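Local atomic coordinates of periplasmic cell division protein (SufI) (Aquifex aeolicus, PDB entry 6SYY), a protein that binds copper ions at one mononuclear site and a cluster of three, and probably works as a multicopper oxidase. Residues V462-L467 with T488-V493; I388-A393 with V438-Y443. All blocks are in the same frame, centred on the assembly; numbering follows the deposited sequence.

Contact 1 of 2, residues V462-L467 with T488-V493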
loop_
_atom_site.group_PDB
_atom_site.type_symbol
_atom_site.label_atom_id
_atom_site.label_comp_id
_atom_site.label_asym_id
_atom_site.label_seq_id
_atom_site.Cartn_x
_atom_site.Cartn_y
_atom_site.Cartn_z
ATOM N N VAL A 462 13.910 3.637 -7.590
ATOM C CA VAL A 462 14.605 2.374 -7.808
ATOM C C VAL A 462 15.663 2.580 -8.879
ATOM O O VAL A 462 15.362 3.017 -9.996
ATOM C CB VAL A 462 13.624 1.264 -8.205
ATOM C CG1 VAL A 462 14.381 -0.014 -8.521
ATOM C CG2 VAL A 462 12.614 1.029 -7.094
ATOM N N LEU A 463 16.911 2.266 -8.543
ATOM C CA LEU A 463 17.998 2.434 -9.491
ATOM C C LEU A 463 18.195 1.202 -10.365
ATOM O O LEU A 463 18.333 1.327 -11.586
ATOM C CB LEU A 463 19.298 2.757 -8.751
ATOM C CG LEU A 463 19.302 4.041 -7.931
ATOM C CD1 LEU A 463 20.683 4.275 -7.349
ATOM C CD2 LEU A 463 18.865 5.215 -8.783
ATOM N N GLU A 464 18.199 0.011 -9.768
ATOM C CA GLU A 464 18.707 -1.153 -10.479
ATOM C C GLU A 464 18.235 -2.435 -9.801
ATOM O O GLU A 464 18.127 -2.494 -8.572
ATOM C CB GLU A 464 20.239 -1.098 -10.531
ATOM C CG GLU A 464 20.917 -2.204 -11.300
ATOM C CD GLU A 464 22.425 -2.071 -11.254
ATOM O OE1 GLU A 464 22.939 -1.488 -10.275
ATOM O OE2 GLU A 464 23.096 -2.536 -12.198
ATOM N N ARG A 465 17.948 -3.448 -10.616
ATOM C CA ARG A 465 17.653 -4.797 -10.151
ATOM C C ARG A 465 18.698 -5.729 -10.739
ATOM O O ARG A 465 19.009 -5.639 -11.931
ATOM C CB ARG A 465 16.253 -5.263 -10.572
ATOM C CG ARG A 465 15.141 -4.242 -10.411
ATOM C CD ARG A 465 13.780 -4.887 -10.652
ATOM N NE ARG A 465 13.466 -5.831 -9.589
ATOM C CZ ARG A 465 12.667 -5.564 -8.560
ATOM N NH1 ARG A 465 12.068 -4.385 -8.462
ATOM N NH2 ARG A 465 12.450 -6.488 -7.635
ATOM N N SER A 466 19.244 -6.618 -9.913
ATOM C CA SER A 466 20.287 -7.507 -10.406
ATOM C C SER A 466 19.733 -8.605 -11.300
ATOM O O SER A 466 20.491 -9.191 -12.080
ATOM C CB SER A 466 21.045 -8.139 -9.243
ATOM O OG SER A 466 20.188 -8.973 -8.485
ATOM N N LEU A 467 18.438 -8.893 -11.210
ATOM C CA LEU A 467 17.862 -10.027 -11.919
ATOM C C LEU A 467 17.261 -9.658 -13.269
ATOM O O LEU A 467 17.029 -10.553 -14.089
ATOM C CB LEU A 467 16.795 -10.705 -11.050
ATOM C CG LEU A 467 17.230 -11.929 -10.233
ATOM C CD1 LEU A 467 18.498 -11.656 -9.438
ATOM C CD2 LEU A 467 16.105 -12.374 -9.310
ATOM N N THR A 488 19.419 -8.599 -5.776
ATOM C CA THR A 488 19.908 -7.355 -5.202
ATOM C C THR A 488 19.219 -6.197 -5.911
ATOM O O THR A 488 19.128 -6.184 -7.143
ATOM C CB THR A 488 21.431 -7.244 -5.332
ATOM O OG1 THR A 488 22.058 -8.271 -4.550
ATOM C CG2 THR A 488 21.916 -5.881 -4.853
ATOM N N VAL A 489 18.711 -5.246 -5.132
ATOM C CA VAL A 489 18.040 -4.060 -5.649
ATOM C C VAL A 489 18.707 -2.837 -5.036
ATOM O O VAL A 489 19.011 -2.824 -3.838
ATOM C CB VAL A 489 16.528 -4.082 -5.332
ATOM C CG1 VAL A 489 15.830 -2.855 -5.902
ATOM C CG2 VAL A 489 15.894 -5.355 -5.875
ATOM N N ARG A 490 18.953 -1.819 -5.859
ATOM C CA ARG A 490 19.541 -0.562 -5.411
ATOM C C ARG A 490 18.521 0.559 -5.562
ATOM O O ARG A 490 17.972 0.762 -6.652
ATOM C CB ARG A 490 20.818 -0.237 -6.196
ATOM C CG ARG A 490 22.007 -1.143 -5.860
ATOM C CD ARG A 490 23.172 -0.993 -6.847
ATOM N NE ARG A 490 23.831 0.310 -6.767
ATOM C CZ ARG A 490 23.805 1.228 -7.731
ATOM N NH1 ARG A 490 23.158 0.993 -8.865
ATOM N NH2 ARG A 490 24.437 2.383 -7.564
ATOM N N ILE A 491 18.263 1.277 -4.468
ATOM C CA ILE A 491 17.343 2.405 -4.466
ATOM C C ILE A 491 18.086 3.639 -3.974
ATOM O O ILE A 491 19.126 3.549 -3.315
ATOM C CB ILE A 491 16.091 2.147 -3.600
ATOM C CG1 ILE A 491 16.477 1.994 -2.125
ATOM C CG2 ILE A 491 15.341 0.914 -4.087
ATOM C CD1 ILE A 491 15.289 1.826 -1.210
ATOM N N ALA A 492 17.536 4.806 -4.302
ATOM C CA ALA A 492 18.108 6.088 -3.915
ATOM C C ALA A 492 17.103 6.850 -3.064
ATOM O O ALA A 492 15.940 6.988 -3.454
ATOM C CB ALA A 492 18.490 6.918 -5.141
ATOM N N VAL A 493 17.552 7.349 -1.913
ATOM C CA VAL A 493 16.699 8.075 -0.977
ATOM C C VAL A 493 17.322 9.438 -0.711
ATOM O O VAL A 493 18.474 9.522 -0.265
ATOM C CB VAL A 493 16.505 7.313 0.343
ATOM C CG1 VAL A 493 15.234 7.784 1.045
ATOM C CG2 VAL A 493 16.476 5.812 0.103
#
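E464 and R490 meet through their charged ends: OE1 of E464 lies 2.9 Å from NH1 of R490 in a salt bridge, the carboxylate and guanidinium planes turned 78° apart. NH1 approaches OE1 on its anti side, out of the carboxylate plane. CD1 of L463 lies over one face of the same guanidinium, 4.2 Å from NH2 of R490. An alanine at R490 would probably leave the E464 carboxylate without its charged mate here and L463 CD1 without the guanidinium it lies over. In the backbone, R490 O accepts two bonds, from L463 N at 2.6 Å and E464 N at 3.2 Å, and R490 N returns one to E464 O. Two residues facing one make a classic beta bulge in the antiparallel ladder between strand 461-465, which ends its sheet, and strand 488-495, in a cupredoxin-type domain. Past the bulge, S466 N bonds to T488 O, and S466 OG, set between the backbone N and the carbonyl carbon (chi1 64°), accepts from T488 N at 2.8 Å, almost straight at 172°. On the other side of the sheet V462 sets CG1 against V489 CG1 and CG2 against I491 CG2, both at 4.1 Å. There V489 CG2 sits 4.0 Å above the R465 guanidinium plane, toward its rim. Farther out, salt bridges to D474 and E487 and a hydrogen bond from NH2 to I482 O position R465.

Contact 2 of 2, residues I388-A393 with V438-Y443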
loop_
_atom_site.group_PDB
_atom_site.type_symbol
_atom_site.label_atom_id
_atom_site.label_comp_id
_atom_site.label_asym_id
_atom_site.label_seq_id
_atom_site.Cartn_x
_atom_site.Cartn_y
_atom_site.Cartn_z
ATOM N N ILE A 388 16.991 11.654 -8.566
ATOM C CA ILE A 388 17.871 11.960 -7.444
ATOM C C ILE A 388 19.311 11.955 -7.935
ATOM O O ILE A 388 19.743 11.024 -8.627
ATOM C CB ILE A 388 17.668 10.951 -6.303
ATOM C CG1 ILE A 388 16.228 11.009 -5.795
ATOM C CG2 ILE A 388 18.659 11.206 -5.177
ATOM C CD1 ILE A 388 15.899 9.967 -4.756
ATOM N N ASN A 389 20.058 13.003 -7.592
ATOM C CA ASN A 389 21.481 13.054 -7.908
ATOM C C ASN A 389 22.215 12.152 -6.927
ATOM O O ASN A 389 22.254 12.434 -5.725
ATOM C CB ASN A 389 22.002 14.485 -7.843
ATOM C CG ASN A 389 23.468 14.586 -8.204
ATOM O OD1 ASN A 389 24.070 13.628 -8.688
ATOM N ND2 ASN A 389 24.052 15.756 -7.979
ATOM N N THR A 390 22.793 11.067 -7.435
ATOM C CA THR A 390 23.398 10.040 -6.601
ATOM C C THR A 390 24.911 10.156 -6.508
ATOM O O THR A 390 25.543 9.306 -5.874
ATOM C CB THR A 390 23.025 8.650 -7.124
ATOM O OG1 THR A 390 23.414 8.535 -8.497
ATOM C CG2 THR A 390 21.527 8.424 -7.010
ATOM N N ASP A 391 25.507 11.173 -7.124
ATOM C CA ASP A 391 26.953 11.341 -7.061
ATOM C C ASP A 391 27.381 11.623 -5.628
ATOM O O ASP A 391 26.787 12.467 -4.947
ATOM C CB ASP A 391 27.399 12.476 -7.981
ATOM C CG ASP A 391 26.888 12.315 -9.398
ATOM O OD1 ASP A 391 26.291 11.260 -9.702
ATOM O OD2 ASP A 391 27.078 13.247 -10.208
ATOM N N GLY A 392 28.407 10.910 -5.165
ATOM C CA GLY A 392 28.903 11.106 -3.816
ATOM C C GLY A 392 27.942 10.724 -2.713
ATOM O O GLY A 392 28.093 11.195 -1.583
ATOM N N ALA A 393 26.955 9.885 -3.005
ATOM C CA ALA A 393 26.003 9.451 -1.998
ATOM C C ALA A 393 26.592 8.339 -1.139
ATOM O O ALA A 393 27.439 7.561 -1.584
ATOM C CB ALA A 393 24.715 8.965 -2.657
ATOM N N VAL A 438 21.861 12.160 0.743
ATOM C CA VAL A 438 21.438 11.207 -0.272
ATOM C C VAL A 438 22.077 9.869 0.055
ATOM O O VAL A 438 23.292 9.783 0.263
ATOM C CB VAL A 438 21.826 11.681 -1.681
ATOM C CG1 VAL A 438 21.365 10.665 -2.716
ATOM C CG2 VAL A 438 21.216 13.042 -1.962
ATOM N N VAL A 439 21.256 8.826 0.125
ATOM C CA VAL A 439 21.706 7.486 0.479
ATOM C C VAL A 439 21.242 6.522 -0.600
ATOM O O VAL A 439 20.082 6.567 -1.026
ATOM C CB VAL A 439 21.172 7.047 1.855
ATOM C CG1 VAL A 439 21.714 5.672 2.221
ATOM C CG2 VAL A 439 21.536 8.070 2.917
ATOM N N ILE A 440 22.147 5.662 -1.049
ATOM C CA ILE A 440 21.796 4.511 -1.867
ATOM C C ILE A 440 21.644 3.321 -0.936
ATOM O O ILE A 440 22.608 2.908 -0.280
ATOM C CB ILE A 440 22.850 4.234 -2.948
ATOM C CG1 ILE A 440 22.929 5.404 -3.932
ATOM C CG2 ILE A 440 22.535 2.933 -3.676
ATOM C CD1 ILE A 440 23.964 5.211 -5.023
ATOM N N ILE A 441 20.439 2.779 -0.852
ATOM C CA ILE A 441 20.188 1.580 -0.069
ATOM C C ILE A 441 20.263 0.382 -1.000
ATOM O O ILE A 441 19.701 0.399 -2.102
ATOM C CB ILE A 441 18.834 1.652 0.652
ATOM C CG1 ILE A 441 18.869 2.747 1.718
ATOM C CG2 ILE A 441 18.494 0.315 1.286
ATOM C CD1 ILE A 441 17.634 2.781 2.593
ATOM N N GLU A 442 20.969 -0.651 -0.562
ATOM C CA GLU A 442 21.257 -1.830 -1.367
ATOM C C GLU A 442 20.686 -3.038 -0.636
ATOM O O GLU A 442 21.326 -3.586 0.268
ATOM C CB GLU A 442 22.761 -1.967 -1.594
ATOM C CG GLU A 442 23.160 -3.129 -2.468
ATOM C CD GLU A 442 24.642 -3.135 -2.744
ATOM O OE1 GLU A 442 25.327 -2.206 -2.264
ATOM O OE2 GLU A 442 25.115 -4.061 -3.436
ATOM N N TYR A 443 19.477 -3.437 -1.013
ATOM C CA TYR A 443 18.880 -4.641 -0.460
ATOM C C TYR A 443 19.517 -5.864 -1.103
ATOM O O TYR A 443 19.580 -5.964 -2.332
ATOM C CB TYR A 443 17.372 -4.652 -0.691
ATOM C CG TYR A 443 16.610 -3.617 0.103
ATOM C CD1 TYR A 443 16.602 -3.648 1.489
ATOM C CD2 TYR A 443 15.876 -2.626 -0.534
ATOM C CE1 TYR A 443 15.895 -2.709 2.223
ATOM C CE2 TYR A 443 15.166 -1.685 0.187
ATOM C CZ TYR A 443 15.180 -1.732 1.568
ATOM O OH TYR A 443 14.477 -0.800 2.295
#
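The flat peptide carbonyl of N389 meets V438, its O atom standing 3.6 Å from V438 CG1. The N389 side-chain amide accepts a hydrogen bond from D391 N at OD1, 3.2 Å, with the donor 52° out of its plane; this is an Asx turn. Farther along the strand the Y443 ring carries I441 CG2 on one face, 3.9 Å above the plane and offset toward the rim, while residues of strands 451-455 and 480-483 also pack on Y443. Between the two segments V438 takes the largest share of the contact. Its CG1 is anti to the backbone N (chi1 -180°), a setting that puts this methyl 3.7 Å from I388 CG2, the two side chains sliding past each other in opposite directions. A393 CB points toward the strand, 3.3 Å from V438 O and 3.8 Å from V438 CG1, and also borders I440 CG1. The outer methyl of I440, CD1, lies 4.1 Å from T390 CB. A type II beta turn runs from T390 to A393, closed by A393 N to T390 O at 3.2 Å, with G392 at positive phi; it brings A393 to the start of strand 394-402, the parallel neighbour of strand 437-445, where Q394 pairs with V438 and I440 through the backbone. I388 N is bonded to the Q461 side chain. No hydrogen bond crosses between 388-393 and 438-443: the loop satisfies A393 N and D391 N within itself, and its hold on the strand rests on van der Waals contacts, methyl against methyl and methyl against carbonyl oxygen.

Contacts 1 and 2 have centres about 10 Å apart and belong to one sheet of the C-terminal cupredoxin-type domain, ordered 407-409, 394-402, 437-445, 488-495, 461-465. Contact 1 pairs edge strand 461-465 with its neighbour 488-495; contact 2 covers the start of strand 437-445 with the loop leading into strand 394-402. Strands 437-445 and 488-495 join them directly, by probable hydrogen bonds from V493 N to V439 O (2.8 Å) and from I441 N to I491 O (2.9 Å), while I388 CD1 packs on A492 O. Along the chain contact 2 closes before contact 1 opens. Copper ligands H451 and H454 lie on strand 451-455 of the other sheet, nearer contact 1; contact 2 is remote from the copper sites.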